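Local coordinates for protein neuroglobin (Symsagittifera roscoffensis, PDB 4B4Y) that binds oxygen at a haem iron as a globin of the neuroglobin type, probably in the animal's nervous system, at residues E61-H65 / P66-S70; G76-I79 / S80-V84; W133-E136 / K137-W141. All coordinates share one frame; numbering follows the deposited sequence.

Contact 1 of 3, residues E61-H65 / P66-S70. With HEM (protoporphyrin IX containing Fe), chain B.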
loop_
_atom_site.group_PDB
_atom_site.type_symbol
_atom_site.label_atom_id
_atom_site.label_comp_id
_atom_site.label_asym_id
_atom_site.label_seq_id
_atom_site.Cartn_x
_atom_site.Cartn_y
_atom_site.Cartn_z
ATOM N N GLU A 61 3.510 19.214 0.508
ATOM C CA GLU A 61 4.617 18.640 1.257
ATOM C C GLU A 61 4.766 17.131 0.937
ATOM O O GLU A 61 5.889 16.676 0.856
ATOM C CB GLU A 61 4.474 18.873 2.766
ATOM C CG GLU A 61 4.805 20.313 3.135
ATOM C CD GLU A 61 4.277 20.697 4.514
ATOM O OE1 GLU A 61 3.427 19.972 5.110
ATOM O OE2 GLU A 61 4.739 21.740 4.986
ATOM N N MET A 62 3.649 16.409 0.717
ATOM C CA MET A 62 3.701 14.974 0.421
ATOM C C MET A 62 4.394 14.734 -0.894
ATOM O O MET A 62 5.099 13.734 -1.079
ATOM C CB MET A 62 2.286 14.323 0.350
ATOM C CG MET A 62 1.646 14.052 1.619
ATOM S SD MET A 62 2.601 13.007 2.757
ATOM C CE MET A 62 3.110 11.603 1.813
ATOM N N ARG A 63 4.219 15.652 -1.831
ATOM C CA ARG A 63 4.858 15.473 -3.151
ATOM C C ARG A 63 6.352 15.122 -3.116
ATOM O O ARG A 63 6.838 14.452 -4.050
ATOM C CB ARG A 63 4.618 16.697 -4.085
ATOM C CG ARG A 63 4.877 16.418 -5.613
ATOM C CD ARG A 63 4.419 17.551 -6.405
ATOM N NE ARG A 63 4.885 17.503 -7.766
ATOM C CZ ARG A 63 4.217 18.010 -8.785
ATOM N NH1 ARG A 63 3.021 18.632 -8.594
ATOM N NH2 ARG A 63 4.709 17.843 -10.005
ATOM N N SER A 64 7.093 15.604 -2.108
ATOM C CA SER A 64 8.538 15.286 -1.999
ATOM C C SER A 64 8.731 13.834 -1.549
ATOM O O SER A 64 9.809 13.308 -1.729
ATOM C CB SER A 64 9.268 16.105 -0.885
ATOM O OG SER A 64 8.687 17.370 -0.681
ATOM N N HIS A 65 7.756 13.226 -0.855
ATOM C CA HIS A 65 7.962 11.895 -0.276
ATOM C C HIS A 65 8.118 10.810 -1.333
ATOM O O HIS A 65 7.312 10.704 -2.258
ATOM C CB HIS A 65 6.835 11.451 0.672
ATOM C CG HIS A 65 7.163 10.197 1.432
ATOM N ND1 HIS A 65 7.704 9.080 0.833
ATOM C CD2 HIS A 65 7.024 9.878 2.741
ATOM C CE1 HIS A 65 7.921 8.148 1.736
ATOM N NE2 HIS A 65 7.509 8.604 2.899
ATOM N N PRO A 66 9.121 9.941 -1.170
ATOM C CA PRO A 66 9.247 8.773 -2.104
ATOM C C PRO A 66 7.984 7.934 -2.309
ATOM O O PRO A 66 7.796 7.444 -3.401
ATOM C CB PRO A 66 10.386 7.903 -1.453
ATOM C CG PRO A 66 11.254 9.000 -0.755
ATOM C CD PRO A 66 10.157 9.906 -0.098
ATOM N N ARG A 67 7.150 7.745 -1.301
ATOM C CA ARG A 67 5.890 7.010 -1.472
ATOM C C ARG A 67 4.778 7.766 -2.304
ATOM O O ARG A 67 3.998 7.150 -2.988
ATOM C CB ARG A 67 5.369 6.599 -0.097
ATOM C CG ARG A 67 6.333 5.536 0.481
ATOM C CD ARG A 67 5.794 4.850 1.672
ATOM N NE ARG A 67 6.703 3.858 2.283
ATOM C CZ ARG A 67 6.626 2.521 2.113
ATOM N NH1 ARG A 67 5.703 1.957 1.292
ATOM N NH2 ARG A 67 7.505 1.745 2.781
ATOM N N PHE A 68 4.754 9.089 -2.261
ATOM C CA PHE A 68 3.952 9.852 -3.194
ATOM C C PHE A 68 4.498 9.637 -4.608
ATOM O O PHE A 68 3.752 9.337 -5.518
ATOM C CB PHE A 68 4.031 11.362 -2.843
ATOM C CG PHE A 68 3.200 12.229 -3.722
ATOM C CD1 PHE A 68 3.671 12.616 -4.990
ATOM C CD2 PHE A 68 1.967 12.733 -3.265
ATOM C CE1 PHE A 68 2.885 13.533 -5.813
ATOM C CE2 PHE A 68 1.208 13.648 -4.075
ATOM C CZ PHE A 68 1.665 14.045 -5.358
ATOM N N LYS A 69 5.812 9.774 -4.787
ATOM C CA LYS A 69 6.363 9.710 -6.146
ATOM C C LYS A 69 6.100 8.329 -6.767
ATOM O O LYS A 69 5.671 8.172 -7.949
ATOM C CB LYS A 69 7.861 10.086 -6.144
ATOM C CG LYS A 69 8.117 11.496 -5.426
ATOM C CD LYS A 69 9.522 12.164 -5.724
ATOM C CE LYS A 69 10.656 11.703 -4.812
ATOM N NZ LYS A 69 11.499 10.533 -5.378
ATOM N N SER A 70 6.321 7.317 -5.947
ATOM C CA SER A 70 6.171 5.940 -6.369
ATOM C C SER A 70 4.678 5.629 -6.634
ATOM O O SER A 70 4.301 5.010 -7.669
ATOM C CB SER A 70 6.822 5.060 -5.273
ATOM O OG SER A 70 6.258 3.743 -5.338
HETATM C CHA HEM B . 2.341 -1.190 6.515
HETATM C CHB HEM B . 5.207 -3.299 9.749
HETATM C CHC HEM B . 1.438 -3.406 12.871
HETATM C CHD HEM B . -1.551 -2.352 9.264
HETATM C C1A HEM B . 3.451 -1.733 7.117
HETATM C C2A HEM B . 4.786 -1.703 6.617
HETATM C C3A HEM B . 5.568 -2.288 7.492
HETATM C C4A HEM B . 4.774 -2.647 8.604
HETATM C CMA HEM B . 7.120 -2.499 7.423
HETATM C CAA HEM B . 5.184 -1.067 5.242
HETATM C CBA HEM B . 5.249 -2.179 4.219
HETATM C CGA HEM B . 5.356 -1.649 2.804
HETATM O O1A HEM B . 6.091 -0.718 2.496
HETATM O O2A HEM B . 4.652 -2.182 1.920
HETATM C C1B HEM B . 4.454 -3.489 10.928
HETATM C C2B HEM B . 4.952 -3.938 12.220
HETATM C C3B HEM B . 3.946 -3.938 13.078
HETATM C C4B HEM B . 2.750 -3.539 12.356
HETATM C CMB HEM B . 6.444 -4.285 12.472
HETATM C CAB HEM B . 3.981 -4.382 14.555
HETATM C CBB HEM B . 4.619 -3.631 15.458
HETATM C C1C HEM B . 0.290 -3.218 12.132
HETATM C C2C HEM B . -1.094 -3.516 12.546
HETATM C C3C HEM B . -1.897 -3.309 11.521
HETATM C C4C HEM B . -1.069 -2.830 10.453
HETATM C CMC HEM B . -1.527 -4.079 13.925
HETATM C CAC HEM B . -3.466 -3.465 11.509
HETATM C CBC HEM B . -4.039 -3.860 10.366
HETATM C C1D HEM B . -0.817 -1.746 8.261
HETATM C C2D HEM B . -1.332 -0.949 7.136
HETATM C C3D HEM B . -0.105 -0.646 6.369
HETATM C C4D HEM B . 1.034 -1.278 6.993
HETATM C CMD HEM B . -2.762 -0.572 6.736
HETATM C CAD HEM B . -0.002 0.048 5.012
HETATM C CBD HEM B . -0.136 -1.518 5.022
HETATM C CGD HEM B . -0.109 -1.796 3.640
HETATM O O1D HEM B . -0.459 -2.956 3.341
HETATM O O2D HEM B . 0.218 -0.754 2.976
HETATM N NA HEM B . 3.492 -2.299 8.329
HETATM N NB HEM B . 3.141 -3.254 11.073
HETATM N NC HEM B . 0.259 -2.825 10.851
HETATM N ND HEM B . 0.568 -1.819 8.148
HETATM FE FE HEM B . 1.864 -2.501 9.562
#
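Phe-68 offers one ring face to the backbone of Arg-63, whose CA lies 3.6 Å from the ring centroid in a CH-pi contact nearly along the normal. Arg-63 CG adds a touch at Phe-68 CE1 (3.5 Å). With Phe-68 CG anti to the backbone N (chi1 -178°), the ring turns back against the type I turn from Met-62 to His-65. A serine here would probably strip the Arg-63 backbone of its flat cover and open a gap toward Trp-52 and helix 28-42. The polar end of Arg-63 is salt-bridged to Asp-34.

That turn delivers His-65 to the N-cap of helix 66-83, where Lys-69 N donates to His-65 O (3.1 Å). The capping bond from Arg-67 N to His-65 ND1 is short and rests on one of two deposited conformers, so its details are doubtful. Pro-66 suits the first turn, having no N-H to satisfy. From there Arg-67 reaches the second subunit's haem: NH1 (3.0 Å) and NH2 (2.9 Å) converge in bent bonds on propionate O1A, near the guanidinium plane, and Arg-67 NE is hydrogen-bonded to that subunit's Ser-98 OG. It thus links one subunit to the other's haem, and its charge probably offsets the propionate's.

Contact 2 of 3, residues G76-I79 / S80-V84. With HEM (protoporphyrin IX containing Fe), chain C.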
loop_
_atom_site.group_PDB
_atom_site.type_symbol
_atom_site.label_atom_id
_atom_site.label_comp_id
_atom_site.label_asym_id
_atom_site.label_seq_id
_atom_site.Cartn_x
_atom_site.Cartn_y
_atom_site.Cartn_z
ATOM N N GLY A 76 0.424 6.271 -13.015
ATOM C CA GLY A 76 0.858 6.884 -14.255
ATOM C C GLY A 76 1.081 5.847 -15.368
ATOM O O GLY A 76 0.697 6.075 -16.539
ATOM N N LYS A 77 1.583 4.675 -14.985
ATOM C CA LYS A 77 1.846 3.570 -15.916
ATOM C C LYS A 77 0.629 2.868 -16.420
ATOM O O LYS A 77 0.483 2.635 -17.641
ATOM C CB LYS A 77 2.788 2.559 -15.154
ATOM C CG LYS A 77 3.217 1.345 -15.947
ATOM C CD LYS A 77 4.042 1.732 -17.174
ATOM C CE LYS A 77 4.666 0.441 -17.838
ATOM N NZ LYS A 77 4.305 0.298 -19.291
ATOM N N VAL A 78 -0.272 2.479 -15.514
ATOM C CA VAL A 78 -1.602 1.981 -15.910
ATOM C C VAL A 78 -2.335 2.952 -16.807
ATOM O O VAL A 78 -2.881 2.600 -17.855
ATOM C CB VAL A 78 -2.507 1.653 -14.645
ATOM C CG1 VAL A 78 -3.898 1.363 -15.098
ATOM C CG2 VAL A 78 -1.930 0.418 -13.936
ATOM N N ILE A 79 -2.351 4.226 -16.445
ATOM C CA ILE A 79 -3.075 5.161 -17.329
ATOM C C ILE A 79 -2.370 5.197 -18.752
ATOM O O ILE A 79 -3.009 5.205 -19.761
ATOM C CB ILE A 79 -3.078 6.561 -16.686
ATOM C CG1 ILE A 79 -4.043 6.614 -15.444
ATOM C CG2 ILE A 79 -3.312 7.599 -17.696
ATOM C CD1 ILE A 79 -3.783 7.870 -14.536
ATOM N N SER A 80 -1.077 5.381 -18.771
ATOM C CA SER A 80 -0.290 5.417 -20.046
ATOM C C SER A 80 -0.488 4.214 -20.936
ATOM O O SER A 80 -0.855 4.339 -22.108
ATOM C CB SER A 80 1.211 5.500 -19.755
ATOM O OG SER A 80 1.638 5.833 -21.035
ATOM N N ASP A 81 -0.450 3.037 -20.311
ATOM C CA ASP A 81 -0.645 1.837 -21.049
ATOM C C ASP A 81 -2.046 1.741 -21.574
ATOM O O ASP A 81 -2.302 1.018 -22.592
ATOM C CB ASP A 81 -0.448 0.637 -20.122
ATOM C CG ASP A 81 1.010 0.278 -19.912
ATOM O OD1 ASP A 81 1.938 0.893 -20.508
ATOM O OD2 ASP A 81 1.188 -0.580 -19.042
ATOM N N CYS A 82 -3.017 2.299 -20.847
ATOM C CA CYS A 82 -4.384 2.136 -21.374
ATOM C C CYS A 82 -4.584 3.151 -22.514
ATOM O O CYS A 82 -5.226 2.807 -23.538
ATOM C CB CYS A 82 -5.495 2.364 -20.348
ATOM S SG CYS A 82 -5.620 1.206 -19.071
ATOM N N LEU A 83 -4.070 4.371 -22.332
ATOM C CA LEU A 83 -4.391 5.514 -23.229
ATOM C C LEU A 83 -3.874 5.228 -24.656
ATOM O O LEU A 83 -4.474 5.613 -25.682
ATOM C CB LEU A 83 -3.720 6.793 -22.717
ATOM C CG LEU A 83 -4.261 7.541 -21.419
ATOM C CD1 LEU A 83 -3.404 8.871 -21.202
ATOM C CD2 LEU A 83 -5.686 7.859 -21.685
ATOM N N VAL A 84 -2.786 4.481 -24.692
ATOM C CA VAL A 84 -2.034 4.324 -25.884
ATOM C C VAL A 84 -2.705 3.214 -26.720
ATOM O O VAL A 84 -2.576 3.144 -27.902
ATOM C CB VAL A 84 -0.560 4.225 -25.390
ATOM C CG1 VAL A 84 0.076 2.854 -25.456
ATOM C CG2 VAL A 84 0.180 5.438 -25.741
HETATM C CHA HEM C . -3.856 1.622 -5.643
HETATM C CHB HEM C . -4.448 3.082 -10.186
HETATM C CHC HEM C . -8.516 5.424 -8.797
HETATM C CHD HEM C . -7.245 4.860 -4.201
HETATM C C1A HEM C . -3.665 1.794 -6.994
HETATM C C2A HEM C . -2.715 1.113 -7.810
HETATM C C3A HEM C . -2.867 1.518 -9.047
HETATM C C4A HEM C . -3.958 2.414 -9.074
HETATM C CMA HEM C . -2.080 1.062 -10.324
HETATM C CAA HEM C . -1.685 0.070 -7.256
HETATM C CBA HEM C . -0.376 0.790 -7.024
HETATM C CGA HEM C . 0.608 -0.051 -6.237
HETATM O O1A HEM C . 0.789 -1.242 -6.456
HETATM O O2A HEM C . 1.251 0.499 -5.318
HETATM C C1B HEM C . -5.646 3.828 -10.243
HETATM C C2B HEM C . -6.310 4.325 -11.438
HETATM C C3B HEM C . -7.428 4.930 -11.075
HETATM C C4B HEM C . -7.497 4.893 -9.624
HETATM C CMB HEM C . -5.754 4.088 -12.869
HETATM C CAB HEM C . -8.437 5.652 -11.990
HETATM C CBB HEM C . -9.211 4.940 -12.815
HETATM C C1C HEM C . -8.467 5.549 -7.425
HETATM C C2C HEM C . -9.260 6.467 -6.586
HETATM C C3C HEM C . -8.843 6.370 -5.340
HETATM C C4C HEM C . -7.821 5.364 -5.336
HETATM C CMC HEM C . -10.337 7.460 -7.096
HETATM C CAC HEM C . -9.422 7.139 -4.090
HETATM C CBC HEM C . -8.570 7.454 -3.109
HETATM C C1D HEM C . -6.367 3.794 -4.126
HETATM C C2D HEM C . -5.986 3.035 -2.923
HETATM C C3D HEM C . -4.973 2.094 -3.446
HETATM C C4D HEM C . -4.753 2.338 -4.853
HETATM C CMD HEM C . -6.407 3.186 -1.458
HETATM C CAD HEM C . -4.105 1.123 -2.648
HETATM C CBD HEM C . -3.536 2.565 -2.908
HETATM C CGD HEM C . -2.287 2.479 -2.260
HETATM O O1D HEM C . -1.721 3.577 -2.087
HETATM O O2D HEM C . -2.031 1.270 -1.933
HETATM N NA HEM C . -4.408 2.560 -7.803
HETATM N NB HEM C . -6.404 4.184 -9.195
HETATM N NC HEM C . -7.595 4.917 -6.628
HETATM N ND HEM C . -5.670 3.273 -5.211
HETATM FE FE HEM C . -6.009 3.682 -7.177
#
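Lys-77 and Asp-81, one helical turn apart, form a salt bridge on the outer side of helix 66-83: Lys-77 NZ donates to Asp-81 OD1 at 2.7 Å, and OD1 receives it on its syn lone pair, the side of the other oxygen. A bend at Lys-77 chi2 (62°) folds the long chain along the helix and lets the ammonium come round to the carboxylate. Opposite charges four residues apart suit such a surface.

The backbone bonds follow the alpha-helical pattern, Ser-80 N to Gly-76 O at 2.9 Å being one of them. Cys-82 N donates to Val-78 O (3.0 Å) and only weakly to Ile-79 O, which is chiefly the acceptor of Leu-83 N (2.9 Å). Gly-76 O has a second donor in the hydroxyl of Tyr-28.

The two branches of Ile-79 have different apolar partners: CG2 lies alongside Leu-83 CD1 (3.7 Å), and CG1 approaches the haem methyl CMB (4.0 Å). Val-78 CG2 lies 3.7 Å from the methyl CMA, so two compact aliphatic side chains line the porphyrin rim without offering it any polar group.

Farther along, Leu-83 packs on Ala-144 and Ile-148 of helix 135-153 and on Val-21 of helix 11-24. Cys-82 also meets Ile-148, and Tyr-28 of helix 28-42 borders Ile-79 and Ser-80.

Contact 3 of 3, residues W133-E136 / K137-W141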
loop_
_atom_site.group_PDB
_atom_site.type_symbol
_atom_site.label_atom_id
_atom_site.label_comp_id
_atom_site.label_asym_id
_atom_site.label_seq_id
_atom_site.Cartn_x
_atom_site.Cartn_y
_atom_site.Cartn_z
ATOM N N TRP A 133 -7.035 22.493 -27.648
ATOM C CA TRP A 133 -8.042 21.802 -26.818
ATOM C C TRP A 133 -9.416 22.013 -27.421
ATOM O O TRP A 133 -9.681 23.076 -27.954
ATOM C CB TRP A 133 -7.944 22.298 -25.344
ATOM C CG TRP A 133 -8.892 21.519 -24.463
ATOM C CD1 TRP A 133 -10.030 21.994 -23.877
ATOM C CD2 TRP A 133 -8.809 20.135 -24.109
ATOM N NE1 TRP A 133 -10.630 21.019 -23.160
ATOM C CE2 TRP A 133 -9.903 19.857 -23.281
ATOM C CE3 TRP A 133 -7.860 19.144 -24.324
ATOM C CZ2 TRP A 133 -10.121 18.581 -22.694
ATOM C CZ3 TRP A 133 -8.077 17.906 -23.805
ATOM C CH2 TRP A 133 -9.234 17.615 -22.993
ATOM N N SER A 134 -10.333 21.053 -27.336
ATOM C CA SER A 134 -11.579 21.248 -28.022
ATOM C C SER A 134 -12.597 20.404 -27.327
ATOM O O SER A 134 -12.252 19.481 -26.582
ATOM C CB SER A 134 -11.449 20.739 -29.515
ATOM O OG SER A 134 -11.348 19.306 -29.502
ATOM N N GLU A 135 -13.853 20.629 -27.644
ATOM C CA GLU A 135 -14.919 19.818 -27.122
ATOM C C GLU A 135 -14.756 18.326 -27.420
ATOM O O GLU A 135 -15.062 17.461 -26.532
ATOM C CB GLU A 135 -16.287 20.286 -27.674
ATOM C CG GLU A 135 -17.488 19.464 -27.095
ATOM C CD GLU A 135 -18.913 19.870 -27.655
ATOM O OE1 GLU A 135 -19.086 20.733 -28.554
ATOM O OE2 GLU A 135 -19.868 19.279 -27.172
ATOM N N GLU A 136 -14.346 18.009 -28.661
ATOM C CA GLU A 136 -14.126 16.610 -29.082
ATOM C C GLU A 136 -12.998 15.985 -28.296
ATOM O O GLU A 136 -13.100 14.848 -27.956
ATOM C CB GLU A 136 -13.749 16.495 -30.611
ATOM C CG GLU A 136 -14.920 16.817 -31.545
ATOM C CD GLU A 136 -15.124 18.363 -31.881
ATOM O OE1 GLU A 136 -14.332 19.282 -31.462
ATOM O OE2 GLU A 136 -16.144 18.632 -32.582
ATOM N N LYS A 137 -11.925 16.718 -28.043
ATOM C CA LYS A 137 -10.878 16.155 -27.171
ATOM C C LYS A 137 -11.435 15.915 -25.762
ATOM O O LYS A 137 -11.210 14.828 -25.157
ATOM C CB LYS A 137 -9.645 17.054 -27.064
ATOM C CG LYS A 137 -8.676 16.955 -28.245
ATOM C CD LYS A 137 -7.468 17.850 -28.043
ATOM C CE LYS A 137 -6.559 17.965 -29.322
ATOM N NZ LYS A 137 -5.974 16.627 -29.215
ATOM N N LYS A 138 -12.222 16.885 -25.279
ATOM C CA LYS A 138 -12.772 16.746 -23.917
ATOM C C LYS A 138 -13.535 15.441 -23.826
ATOM O O LYS A 138 -13.293 14.649 -22.905
ATOM C CB LYS A 138 -13.655 17.945 -23.480
ATOM C CG LYS A 138 -14.385 17.637 -22.178
ATOM C CD LYS A 138 -15.227 18.819 -21.627
ATOM C CE LYS A 138 -16.264 19.303 -22.646
ATOM N NZ LYS A 138 -17.495 19.780 -22.040
ATOM N N GLU A 139 -14.405 15.171 -24.807
ATOM C CA GLU A 139 -15.211 13.938 -24.805
ATOM C C GLU A 139 -14.320 12.709 -25.008
ATOM O O GLU A 139 -14.597 11.654 -24.418
ATOM C CB GLU A 139 -16.225 13.907 -26.002
ATOM C CG GLU A 139 -17.542 14.563 -25.882
ATOM C CD GLU A 139 -18.462 14.210 -27.095
ATOM O OE1 GLU A 139 -18.671 12.980 -27.421
ATOM O OE2 GLU A 139 -18.971 15.188 -27.709
ATOM N N ALA A 140 -13.281 12.800 -25.840
ATOM C CA ALA A 140 -12.373 11.628 -25.998
ATOM C C ALA A 140 -11.692 11.269 -24.625
ATOM O O ALA A 140 -11.673 10.084 -24.187
ATOM C CB ALA A 140 -11.268 11.905 -27.088
ATOM N N TRP A 141 -11.162 12.285 -23.944
ATOM C CA TRP A 141 -10.545 12.038 -22.588
ATOM C C TRP A 141 -11.527 11.523 -21.574
ATOM O O TRP A 141 -11.243 10.578 -20.856
ATOM C CB TRP A 141 -9.919 13.306 -22.107
ATOM C CG TRP A 141 -8.605 13.490 -22.662
ATOM C CD1 TRP A 141 -8.268 14.178 -23.813
ATOM C CD2 TRP A 141 -7.384 12.989 -22.100
ATOM N NE1 TRP A 141 -6.885 14.188 -23.950
ATOM C CE2 TRP A 141 -6.340 13.394 -22.956
ATOM C CE3 TRP A 141 -7.092 12.105 -21.026
ATOM C CZ2 TRP A 141 -5.026 13.034 -22.735
ATOM C CZ3 TRP A 141 -5.726 11.771 -20.770
ATOM C CH2 TRP A 141 -4.718 12.238 -21.647
#
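Lys-138 N donates to Ser-134 O at 2.9 Å, the first full backbone turn of helix 135-153. Ser-134 contributes twice, for it is also the N-cap: its OG accepts Lys-137 N at 3.0 Å in an almost straight bond (168°). With chi1 at 70°, the hydroxyl stands between the backbone N and the carbonyl carbon, where it can turn in toward the amide of Lys-137, in the first turn of the helix. Serine is well suited to this task, being short and able to accept. Glu-135 and Glu-136 follow in the first turn, where negative side chains are likely to be favoured by the helix dipole. Glu-135 OE2 nevertheless comes within 4.2 Å of Glu-139 OE2, a like-charge approach that solvent probably eases, since both residues are exposed.

Just ahead of the cap, Trp-133 folds its indole back over the helix. Lys-137 CB lies over one face of the Trp-133 six-membered ring, 4.0 Å from its centroid, as a CH-pi contact, and Lys-138 CA approaches Trp-133 CZ2 at 3.4 Å. Lysine serves here through its aliphatic stem, while Lys-137 NZ continues to salt bridges with Asp-20 and Glu-19.

The far end of Trp-133 meets Trp-141: CH2 is 3.7 Å from Trp-141 CD1, with the two ring planes inclined at 44°. Trp-141 CD1 comes in at the edge of the Trp-133 ring, near its plane, and the pair is neither stacked nor edge-to-face. Trp-141 NE1 is satisfied by Asp-20, which therefore serves both this indole and the lysine.

Around them, Trp-133 packs on Val-124 and Val-125 of helix 111-127. Trp-141 touches Leu-121 and Val-124 of that helix as well as Ile-17 and Leu-24 of helix 11-24, joining the start of helix 135-153 to both.

Overall arrangement
Contacts 1 and 2 belong to one helix, 66-83: contact 1 forms its start and contact 2 its end, with centres 20 Å apart. Between them the helix carries His-71 and Ile-75 of the oxygen pocket. The two contacts serve different haems, contact 2 lining the one in its own chain and contact 1 gripping that of the second subunit, although the side chain of Arg-67 is also about 8 Å from the haem of its own chain. Contact 3 is farther removed, its Trp-141 side chain about 11 Å from a haem. It touches contact 2 where Trp-141 CH2 packs on Leu-83 CD1 at 3.6 Å, whereas contacts 1 and 3 lie 31 Å apart between centres.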